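Local structure of uncharacterized protein YPL067C (Saccharomyces cerevisiae, 5KCI) at residues G147-F152 against V169-P174; L64-D69 against W108-L113; R38-K43 against N92-N97. The protein is of unknown function but is a cytoplasmic yeast protein of the DUF3605 family, possibly connected with histidine-triad amyloid toxicity. One frame throughout, in Å; residues are numbered along the deposited sequence.

Contact 1. Residues G147-F152 against V169-P174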
loop_
_atom_site.group_PDB
_atom_site.type_symbol
_atom_site.label_atom_id
_atom_site.label_comp_id
_atom_site.label_asym_id
_atom_site.label_seq_id
_atom_site.Cartn_x
_atom_site.Cartn_y
_atom_site.Cartn_z
ATOM N N GLY A 147 -15.963 6.325 2.828
ATOM C CA GLY A 147 -15.052 6.934 1.879
ATOM C C GLY A 147 -13.661 7.176 2.436
ATOM O O GLY A 147 -12.945 8.060 1.962
ATOM N N HIS A 148 -13.255 6.392 3.429
ATOM C CA HIS A 148 -12.041 6.646 4.186
ATOM C C HIS A 148 -10.970 5.605 3.898
ATOM O O HIS A 148 -10.083 5.354 4.720
ATOM C CB HIS A 148 -12.375 6.706 5.676
ATOM C CG HIS A 148 -13.053 7.977 6.051
ATOM N ND1 HIS A 148 -13.576 8.219 7.311
ATOM C CD2 HIS A 148 -13.280 9.095 5.324
ATOM C CE1 HIS A 148 -14.100 9.433 7.332
ATOM N NE2 HIS A 148 -13.933 9.986 6.142
ATOM N N VAL A 149 -11.043 5.015 2.709
ATOM C CA VAL A 149 -9.972 4.191 2.176
ATOM C C VAL A 149 -9.551 4.793 0.844
ATOM O O VAL A 149 -10.403 5.056 -0.014
ATOM C CB VAL A 149 -10.419 2.736 1.959
ATOM C CG1 VAL A 149 -9.217 1.881 1.463
ATOM C CG2 VAL A 149 -11.000 2.150 3.226
ATOM N N ALA A 150 -8.246 4.971 0.651
ATOM C CA ALA A 150 -7.743 5.408 -0.643
ATOM C C ALA A 150 -6.472 4.644 -0.948
ATOM O O ALA A 150 -5.841 4.081 -0.058
ATOM C CB ALA A 150 -7.447 6.918 -0.670
ATOM N N TRP A 151 -6.070 4.667 -2.215
ATOM C CA TRP A 151 -4.849 3.961 -2.562
ATOM C C TRP A 151 -4.238 4.595 -3.799
ATOM O O TRP A 151 -4.927 5.241 -4.595
ATOM C CB TRP A 151 -5.092 2.457 -2.792
ATOM C CG TRP A 151 -5.921 2.115 -3.989
ATOM C CD1 TRP A 151 -7.286 1.984 -4.041
ATOM C CD2 TRP A 151 -5.443 1.830 -5.326
ATOM N NE1 TRP A 151 -7.680 1.652 -5.318
ATOM C CE2 TRP A 151 -6.574 1.548 -6.119
ATOM C CE3 TRP A 151 -4.179 1.799 -5.911
ATOM C CZ2 TRP A 151 -6.482 1.226 -7.489
ATOM C CZ3 TRP A 151 -4.085 1.477 -7.289
ATOM C CH2 TRP A 151 -5.231 1.197 -8.047
ATOM N N PHE A 152 -2.919 4.418 -3.923
ATOM C CA PHE A 152 -2.223 4.851 -5.118
ATOM C C PHE A 152 -0.979 4.009 -5.292
ATOM O O PHE A 152 -0.442 3.437 -4.344
ATOM C CB PHE A 152 -1.809 6.320 -5.081
ATOM C CG PHE A 152 -0.919 6.675 -3.919
ATOM C CD1 PHE A 152 -1.450 6.954 -2.652
ATOM C CD2 PHE A 152 0.444 6.788 -4.092
ATOM C CE1 PHE A 152 -0.620 7.278 -1.609
ATOM C CE2 PHE A 152 1.283 7.112 -3.044
ATOM C CZ PHE A 152 0.764 7.369 -1.803
ATOM N N VAL A 169 -1.776 2.203 0.631
ATOM C CA VAL A 169 -3.164 2.068 1.054
ATOM C C VAL A 169 -3.313 2.945 2.274
ATOM O O VAL A 169 -2.633 2.712 3.278
ATOM C CB VAL A 169 -3.535 0.623 1.398
ATOM C CG1 VAL A 169 -4.928 0.524 1.935
ATOM C CG2 VAL A 169 -3.387 -0.307 0.178
ATOM N N LEU A 170 -4.167 3.949 2.176
ATOM C CA LEU A 170 -4.393 4.933 3.219
ATOM C C LEU A 170 -5.742 4.672 3.853
ATOM O O LEU A 170 -6.736 4.503 3.145
ATOM C CB LEU A 170 -4.384 6.356 2.650
ATOM C CG LEU A 170 -3.156 6.717 1.803
ATOM C CD1 LEU A 170 -3.229 8.185 1.420
ATOM C CD2 LEU A 170 -1.870 6.451 2.517
ATOM N N LEU A 171 -5.768 4.710 5.196
ATOM C CA LEU A 171 -6.985 4.499 5.959
ATOM C C LEU A 171 -7.179 5.717 6.833
ATOM O O LEU A 171 -6.245 6.100 7.540
ATOM C CB LEU A 171 -6.881 3.270 6.857
ATOM C CG LEU A 171 -6.517 1.946 6.196
ATOM C CD1 LEU A 171 -6.539 0.843 7.224
ATOM C CD2 LEU A 171 -7.451 1.668 5.047
ATOM N N PHE A 172 -8.365 6.329 6.792
ATOM C CA PHE A 172 -8.600 7.533 7.585
ATOM C C PHE A 172 -9.468 7.190 8.792
ATOM O O PHE A 172 -10.604 6.714 8.640
ATOM C CB PHE A 172 -9.245 8.636 6.744
ATOM C CG PHE A 172 -9.372 9.992 7.460
ATOM C CD1 PHE A 172 -8.441 10.413 8.403
ATOM C CD2 PHE A 172 -10.399 10.859 7.119
ATOM C CE1 PHE A 172 -8.565 11.648 9.019
ATOM C CE2 PHE A 172 -10.510 12.106 7.725
ATOM C CZ PHE A 172 -9.585 12.489 8.677
ATOM N N PHE A 173 -8.935 7.483 9.982
ATOM C CA PHE A 173 -9.629 7.332 11.255
ATOM C C PHE A 173 -9.760 8.740 11.839
ATOM O O PHE A 173 -8.865 9.195 12.550
ATOM C CB PHE A 173 -8.854 6.422 12.209
ATOM C CG PHE A 173 -8.640 5.020 11.708
ATOM C CD1 PHE A 173 -7.518 4.700 10.978
ATOM C CD2 PHE A 173 -9.522 4.019 12.016
ATOM C CE1 PHE A 173 -7.301 3.423 10.572
ATOM C CE2 PHE A 173 -9.314 2.744 11.610
ATOM C CZ PHE A 173 -8.191 2.439 10.857
ATOM N N PRO A 174 -10.835 9.471 11.546
ATOM C CA PRO A 174 -10.955 10.839 12.080
ATOM C C PRO A 174 -10.856 10.871 13.604
ATOM O O PRO A 174 -11.305 9.962 14.297
ATOM C CB PRO A 174 -12.338 11.295 11.600
ATOM C CG PRO A 174 -12.642 10.393 10.404
ATOM C CD PRO A 174 -12.021 9.069 10.788
#
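The edge of F172 is turned onto the face of H148, with F172 CD2 standing 3.7 Å above the imidazole plane and over its centre. With the two planes 64° apart, this is a T-shaped pair. F172 CG is anti to the backbone N (chi1 -173°), which starts the phenyl toward the histidine. P174 meets the imidazole tip to tip, its CG 3.5 Å from H148 CE1, and the same CG lies over a face of F172 toward the rim. W19 extends the cluster, stacking on F172 and meeting H148 edge-to-face.

From here an antiparallel ladder runs between strands 149-152 and 165-172. F172 N donates to H148 O over 2.9 Å; the hydrogen-bonded pair A150 and L170 follows, with L170 N 2.8 Å from A150 O and a reciprocal bond from A150 N to L170 O. V149 with L171 and W151 with V169 form the non-hydrogen-bonded pairs.

Side chains alternate accordingly. On one face L171 lies beside V149, its CD2 reaching both valine methyls, 4.0 Å from V149 CG1. W151 starts on this face, but its indole leads away from the strand of V169, and NE1 hydrogen-bonds to N131 OD1. On the other face are A150 and L170, covered by helix 19-28. F152 CG occupies the crowded position between backbone N and carbonyl carbon (chi1 58°), and the ring presents its edge to L170, CE1 lying 4.1 Å from L170 CD1.

The contact thus illustrates a division of labour: backbone amides fix the register of an outermost strand, while the side chains add almost purely apolar and aromatic packing. The imidazole of H148 serves here as an aromatic surface, its face engaged by a hydrocarbon edge.

Contact 2. Residues L64-D69 against W108-L113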
loop_
_atom_site.group_PDB
_atom_site.type_symbol
_atom_site.label_atom_id
_atom_site.label_comp_id
_atom_site.label_asym_id
_atom_site.label_seq_id
_atom_site.Cartn_x
_atom_site.Cartn_y
_atom_site.Cartn_z
ATOM N N LEU A 64 9.723 -10.968 2.706
ATOM C CA LEU A 64 8.342 -11.394 2.552
ATOM C C LEU A 64 8.233 -12.897 2.380
ATOM O O LEU A 64 7.118 -13.424 2.406
ATOM C CB LEU A 64 7.699 -10.691 1.357
ATOM C CG LEU A 64 7.451 -9.190 1.519
ATOM C CD1 LEU A 64 6.803 -8.578 0.301
ATOM C CD2 LEU A 64 6.583 -8.912 2.736
ATOM N N GLY A 65 9.360 -13.582 2.208
ATOM C CA GLY A 65 9.365 -15.013 1.965
ATOM C C GLY A 65 9.105 -15.377 0.527
ATOM O O GLY A 65 8.606 -16.475 0.252
ATOM N N TRP A 66 9.408 -14.474 -0.406
ATOM C CA TRP A 66 9.067 -14.662 -1.807
ATOM C C TRP A 66 10.278 -14.982 -2.681
ATOM O O TRP A 66 10.130 -15.076 -3.903
ATOM C CB TRP A 66 8.365 -13.411 -2.343
ATOM C CG TRP A 66 7.030 -13.113 -1.657
ATOM C CD1 TRP A 66 6.415 -13.864 -0.678
ATOM C CD2 TRP A 66 6.169 -11.993 -1.898
ATOM N NE1 TRP A 66 5.217 -13.270 -0.302
ATOM C CE2 TRP A 66 5.046 -12.121 -1.028
ATOM C CE3 TRP A 66 6.235 -10.885 -2.744
ATOM C CZ2 TRP A 66 4.006 -11.180 -0.994
ATOM C CZ3 TRP A 66 5.196 -9.956 -2.704
ATOM C CH2 TRP A 66 4.093 -10.115 -1.835
ATOM N N SER A 67 11.460 -15.157 -2.097
ATOM C CA SER A 67 12.647 -15.487 -2.879
ATOM C C SER A 67 12.513 -16.867 -3.525
ATOM O O SER A 67 11.702 -17.702 -3.115
ATOM C CB SER A 67 13.897 -15.447 -1.995
ATOM O OG SER A 67 13.842 -16.440 -0.986
ATOM N N LEU A 68 13.337 -17.104 -4.552
ATOM C CA LEU A 68 13.316 -18.386 -5.251
ATOM C C LEU A 68 13.766 -19.535 -4.358
ATOM O O LEU A 68 13.431 -20.691 -4.640
ATOM C CB LEU A 68 14.198 -18.328 -6.501
ATOM C CG LEU A 68 13.914 -17.212 -7.514
ATOM C CD1 LEU A 68 14.856 -17.325 -8.709
ATOM C CD2 LEU A 68 12.463 -17.228 -7.975
ATOM N N ASP A 69 14.525 -19.246 -3.298
ATOM C CA ASP A 69 14.865 -20.273 -2.319
ATOM C C ASP A 69 13.611 -20.956 -1.790
ATOM O O ASP A 69 13.529 -22.188 -1.734
ATOM C CB ASP A 69 15.648 -19.649 -1.163
ATOM C CG ASP A 69 16.969 -19.061 -1.603
ATOM O OD1 ASP A 69 17.657 -19.693 -2.431
ATOM O OD2 ASP A 69 17.315 -17.963 -1.119
ATOM N N TRP A 108 1.981 -5.126 -0.679
ATOM C CA TRP A 108 2.883 -5.797 -1.611
ATOM C C TRP A 108 2.149 -6.943 -2.296
ATOM O O TRP A 108 1.378 -7.678 -1.662
ATOM C CB TRP A 108 4.105 -6.332 -0.862
ATOM C CG TRP A 108 4.899 -5.282 -0.209
ATOM C CD1 TRP A 108 4.758 -4.818 1.074
ATOM C CD2 TRP A 108 5.945 -4.527 -0.804
ATOM N NE1 TRP A 108 5.689 -3.823 1.314
ATOM C CE2 TRP A 108 6.432 -3.635 0.175
ATOM C CE3 TRP A 108 6.545 -4.534 -2.074
ATOM C CZ2 TRP A 108 7.474 -2.744 -0.091
ATOM C CZ3 TRP A 108 7.571 -3.654 -2.327
ATOM C CH2 TRP A 108 8.022 -2.768 -1.356
ATOM N N SER A 109 2.410 -7.116 -3.596
ATOM C CA SER A 109 1.778 -8.190 -4.349
ATOM C C SER A 109 2.804 -8.920 -5.220
ATOM O O SER A 109 3.558 -8.279 -5.943
ATOM C CB SER A 109 0.659 -7.661 -5.251
ATOM O OG SER A 109 0.046 -8.715 -5.973
ATOM N N LYS A 110 2.812 -10.249 -5.124
ATOM C CA LYS A 110 3.641 -11.098 -5.980
ATOM C C LYS A 110 3.244 -10.973 -7.439
ATOM O O LYS A 110 4.075 -11.171 -8.331
ATOM C CB LYS A 110 3.499 -12.559 -5.555
ATOM C CG LYS A 110 4.452 -13.069 -4.504
ATOM C CD LYS A 110 4.506 -14.604 -4.549
ATOM C CE LYS A 110 4.852 -15.220 -3.191
ATOM N NZ LYS A 110 4.269 -16.586 -3.000
ATOM N N VAL A 111 1.969 -10.694 -7.698
ATOM C CA VAL A 111 1.440 -10.505 -9.042
ATOM C C VAL A 111 1.343 -9.010 -9.287
ATOM O O VAL A 111 0.667 -8.281 -8.544
ATOM C CB VAL A 111 0.067 -11.178 -9.202
ATOM C CG1 VAL A 111 -0.430 -11.048 -10.631
ATOM C CG2 VAL A 111 0.138 -12.636 -8.799
ATOM N N ALA A 112 2.030 -8.542 -10.315
ATOM C CA ALA A 112 1.920 -7.139 -10.661
ATOM C C ALA A 112 0.509 -6.844 -11.167
ATOM O O ALA A 112 -0.153 -7.697 -11.769
ATOM C CB ALA A 112 2.976 -6.778 -11.718
ATOM N N LEU A 113 0.058 -5.624 -10.889
ATOM C CA LEU A 113 -1.164 -5.048 -11.424
ATOM C C LEU A 113 -0.791 -3.806 -12.227
ATOM O O LEU A 113 -0.280 -2.830 -11.644
ATOM C CB LEU A 113 -2.145 -4.692 -10.304
ATOM C CG LEU A 113 -2.606 -5.898 -9.484
ATOM C CD1 LEU A 113 -1.807 -5.983 -8.202
ATOM C CD2 LEU A 113 -4.106 -5.835 -9.207
#
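K110 NZ is gripped from two quarters: it stands over the five-membered ring of W66 in a cation-pi contact, 4.5 Å from the ring centroid, and it hydrogen-bonds to T85 O. The pi cloud and the carbonyl oxygen both present partial negative charge, which would probably favour the ammonium form. CG and CE of the lysine lie close on the same ring face. Its chain runs extended beyond CG, and CE makes a CH-pi contact 3.3 Å from that centroid and only 14° off the ring normal. K110 CG rests on the benzene side of the indole, 3.3 Å from W66 CE3.

The opposite face of the indole is taken by L64 of its own segment, whose CB lies toward the rim. At the edge, in the ring plane, come the backbone atoms W108 C and S109 N, and W66 CH2 approaches W108 O to 3.7 Å.

The tryptophan directly follows a helix ending. Helix 56-64 closes in a Schellman motif in which G65, with positive phi, turns the chain, and W66 is the next residue, set against the point where strand 102-109 gives way to a loop. There S109 OG donates to V111 O over 2.7 Å, a bond that spans K110.

L64 itself crosses W108 at about a right angle, with its CD1 3.7 Å from W108 CB. The same CB is also approached by the indole tip, W66 CH2 lying 3.9 Å away. Beyond CB the W108 ring leads away from W66, toward H166 and the loop residues V161 and I164. A bound glycerol, probably from the crystallisation liquor, lies about 3 Å from the nearest atom of the L64 side chain.

Contact 3. Residues R38-K43 against N92-N97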
loop_
_atom_site.group_PDB
_atom_site.type_symbol
_atom_site.label_atom_id
_atom_site.label_comp_id
_atom_site.label_asym_id
_atom_site.label_seq_id
_atom_site.Cartn_x
_atom_site.Cartn_y
_atom_site.Cartn_z
ATOM N N ARG A 38 9.394 17.347 6.330
ATOM C CA ARG A 38 10.825 17.646 6.380
ATOM C C ARG A 38 11.548 16.661 7.296
ATOM O O ARG A 38 12.584 16.083 6.935
ATOM C CB ARG A 38 11.036 19.089 6.863
ATOM C CG ARG A 38 11.838 20.000 5.921
ATOM C CD ARG A 38 10.975 20.654 4.835
ATOM N NE ARG A 38 11.733 21.625 4.042
ATOM C CZ ARG A 38 11.253 22.287 2.991
ATOM N NH1 ARG A 38 10.004 22.095 2.584
ATOM N NH2 ARG A 38 12.025 23.148 2.339
ATOM N N GLN A 39 10.987 16.435 8.483
ATOM C CA GLN A 39 11.607 15.548 9.460
ATOM C C GLN A 39 11.584 14.096 8.986
ATOM O O GLN A 39 12.621 13.413 8.972
ATOM C CB GLN A 39 10.884 15.707 10.793
ATOM C CG GLN A 39 11.435 14.878 11.916
ATOM C CD GLN A 39 10.870 15.310 13.247
ATOM O OE1 GLN A 39 10.901 16.494 13.586
ATOM N NE2 GLN A 39 10.331 14.360 14.003
ATOM N N MET A 40 10.409 13.597 8.593
ATOM C CA MET A 40 10.356 12.240 8.063
ATOM C C MET A 40 11.264 12.098 6.853
ATOM O O MET A 40 11.794 11.012 6.605
ATOM C CB MET A 40 8.926 11.852 7.694
ATOM C CG MET A 40 8.661 10.347 7.791
ATOM S SD MET A 40 8.056 9.832 9.414
ATOM C CE MET A 40 9.144 8.472 9.838
ATOM N N THR A 41 11.454 13.179 6.089
ATOM C CA THR A 41 12.422 13.151 4.996
ATOM C C THR A 41 13.836 12.959 5.527
ATOM O O THR A 41 14.655 12.277 4.899
ATOM C CB THR A 41 12.326 14.434 4.164
ATOM O OG1 THR A 41 11.015 14.544 3.592
ATOM C CG2 THR A 41 13.349 14.435 3.040
ATOM N N ASP A 42 14.137 13.542 6.694
ATOM C CA ASP A 42 15.444 13.332 7.321
ATOM C C ASP A 42 15.647 11.866 7.714
ATOM O O ASP A 42 16.699 11.266 7.430
ATOM C CB ASP A 42 15.586 14.242 8.547
ATOM C CG ASP A 42 15.853 15.695 8.177
ATOM O OD1 ASP A 42 16.399 15.941 7.080
ATOM O OD2 ASP A 42 15.531 16.594 8.990
ATOM N N LYS A 43 14.648 11.270 8.374
ATOM C CA LYS A 43 14.781 9.875 8.802
ATOM C C LYS A 43 14.882 8.944 7.595
ATOM O O LYS A 43 15.791 8.102 7.500
ATOM C CB LYS A 43 13.594 9.493 9.694
ATOM C CG LYS A 43 13.297 10.515 10.803
ATOM C CD LYS A 43 14.571 11.141 11.406
ATOM C CE LYS A 43 15.511 10.115 12.024
ATOM N NZ LYS A 43 16.866 10.680 12.252
ATOM N N ASN A 92 3.773 1.408 6.709
ATOM C CA ASN A 92 4.886 2.151 6.124
ATOM C C ASN A 92 5.764 2.684 7.249
ATOM O O ASN A 92 5.284 3.402 8.135
ATOM C CB ASN A 92 4.400 3.300 5.236
ATOM C CG ASN A 92 5.521 3.882 4.361
ATOM O OD1 ASN A 92 6.676 3.975 4.790
ATOM N ND2 ASN A 92 5.182 4.280 3.140
ATOM N N ASP A 93 7.060 2.340 7.216
ATOM C CA ASP A 93 7.971 2.800 8.264
ATOM C C ASP A 93 8.237 4.298 8.188
ATOM O O ASP A 93 8.614 4.906 9.200
ATOM C CB ASP A 93 9.312 2.049 8.181
ATOM C CG ASP A 93 9.227 0.635 8.727
ATOM O OD1 ASP A 93 8.467 0.411 9.691
ATOM O OD2 ASP A 93 9.926 -0.253 8.183
ATOM N N PHE A 94 8.069 4.897 7.016
ATOM C CA PHE A 94 8.412 6.292 6.772
ATOM C C PHE A 94 7.230 6.941 6.080
ATOM O O PHE A 94 7.301 7.345 4.918
ATOM C CB PHE A 94 9.707 6.389 5.963
ATOM C CG PHE A 94 10.875 5.736 6.660
ATOM C CD1 PHE A 94 11.556 6.395 7.675
ATOM C CD2 PHE A 94 11.256 4.449 6.335
ATOM C CE1 PHE A 94 12.614 5.792 8.328
ATOM C CE2 PHE A 94 12.314 3.835 6.990
ATOM C CZ PHE A 94 12.993 4.506 7.978
ATOM N N PRO A 95 6.114 7.077 6.794
ATOM C CA PRO A 95 4.879 7.511 6.139
ATOM C C PRO A 95 5.000 8.912 5.569
ATOM O O PRO A 95 5.781 9.742 6.048
ATOM C CB PRO A 95 3.836 7.480 7.259
ATOM C CG PRO A 95 4.507 6.997 8.494
ATOM C CD PRO A 95 5.973 6.871 8.244
ATOM N N TYR A 96 4.114 9.201 4.614
ATOM C CA TYR A 96 4.016 10.542 4.068
ATOM C C TYR A 96 3.267 11.457 5.038
ATOM O O TYR A 96 2.710 11.018 6.044
ATOM C CB TYR A 96 3.310 10.534 2.729
ATOM C CG TYR A 96 4.025 9.740 1.621
ATOM C CD1 TYR A 96 5.273 9.180 1.831
ATOM C CD2 TYR A 96 3.416 9.564 0.392
ATOM C CE1 TYR A 96 5.915 8.443 0.775
ATOM C CE2 TYR A 96 4.027 8.838 -0.629
ATOM C CZ TYR A 96 5.268 8.300 -0.432
ATOM O OH TYR A 96 5.844 7.598 -1.470
ATOM N N ASN A 97 3.212 12.738 4.687
ATOM C CA ASN A 97 2.778 13.776 5.630
ATOM C C ASN A 97 1.294 14.012 5.442
ATOM O O ASN A 97 0.864 14.809 4.606
ATOM C CB ASN A 97 3.564 15.056 5.417
ATOM C CG ASN A 97 3.290 16.081 6.495
ATOM O OD1 ASN A 97 2.855 15.742 7.592
ATOM N ND2 ASN A 97 3.566 17.338 6.187
#
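M40 carries the apolar part of this contact, reaching from helix 38-51 to the bend at F94 and P95. Its CG is anti to the backbone N (chi1 -152°), and the chain then bends at both following torsions, chi3 of -129° placing CE beside the loop backbone. That methyl lies 3.8 Å from F94 CD1 and equally near F94 CA. The sulfur takes the proline: M40 SD is 3.8 Å from P95 CD, the two side chains crossing at a slant. One helical turn on, K43 adds the base of its side chain, with CB 4.1 Å from F94 CE1, and its carbonyl carbon nears the same ring atom.

A second kind of contact sets methionine carbons against backbone oxygens. M40 CG lies 3.4 Å from P95 O, and M40 CE lies 3.7 Å from D93 O. The thioether thus fits against the polypeptide of the loop as well as against its side chains.

Polar bonds lie within or beside the two partners. In the loop, N92 OD1 accepts from F94 N over 2.8 Å, an Asx turn that bends the chain just before the phenylalanine. F94 O in turn receives R36 NE, from the residues leading into the helix. The ammonium of K43 leads away from the loop to a salt bridge with E46 on its own helix.

The contact lies at the surface, where the start of helix 38-51 meets the connection between strands 87-91 and 102-109. Farther along that helix H47 also meets the F94 ring. The bond from Y96 CA to CB points away from the helix, and the Y96 ring meets H104 of strand 102-109 edge-to-face. P95 touches H104 too, which places the loop between M40 and K43 of the helix and the sheet.

Contact 1 is buried, whereas contacts 2 and 3 lie at the surface. Contacts 1 and 2 both reach the four-stranded antiparallel sheet, through the neighbouring strands 165-172 and 102-109, but on opposite sides of the chain's centre. Contact 3 holds the loop joining strands 87-91 and 102-109 and touches contact 1 directly, F152 CZ lying 3.8 Å from Y96 CE2. The chemistry follows the setting: paired strands exchange backbone hydrogen bonds in contact 1, while the two surface contacts set side chains of a helix or its end against a strand end or a loop, a lysine laid on an indole in contact 2 and a bent methionine against a loop in contact 3.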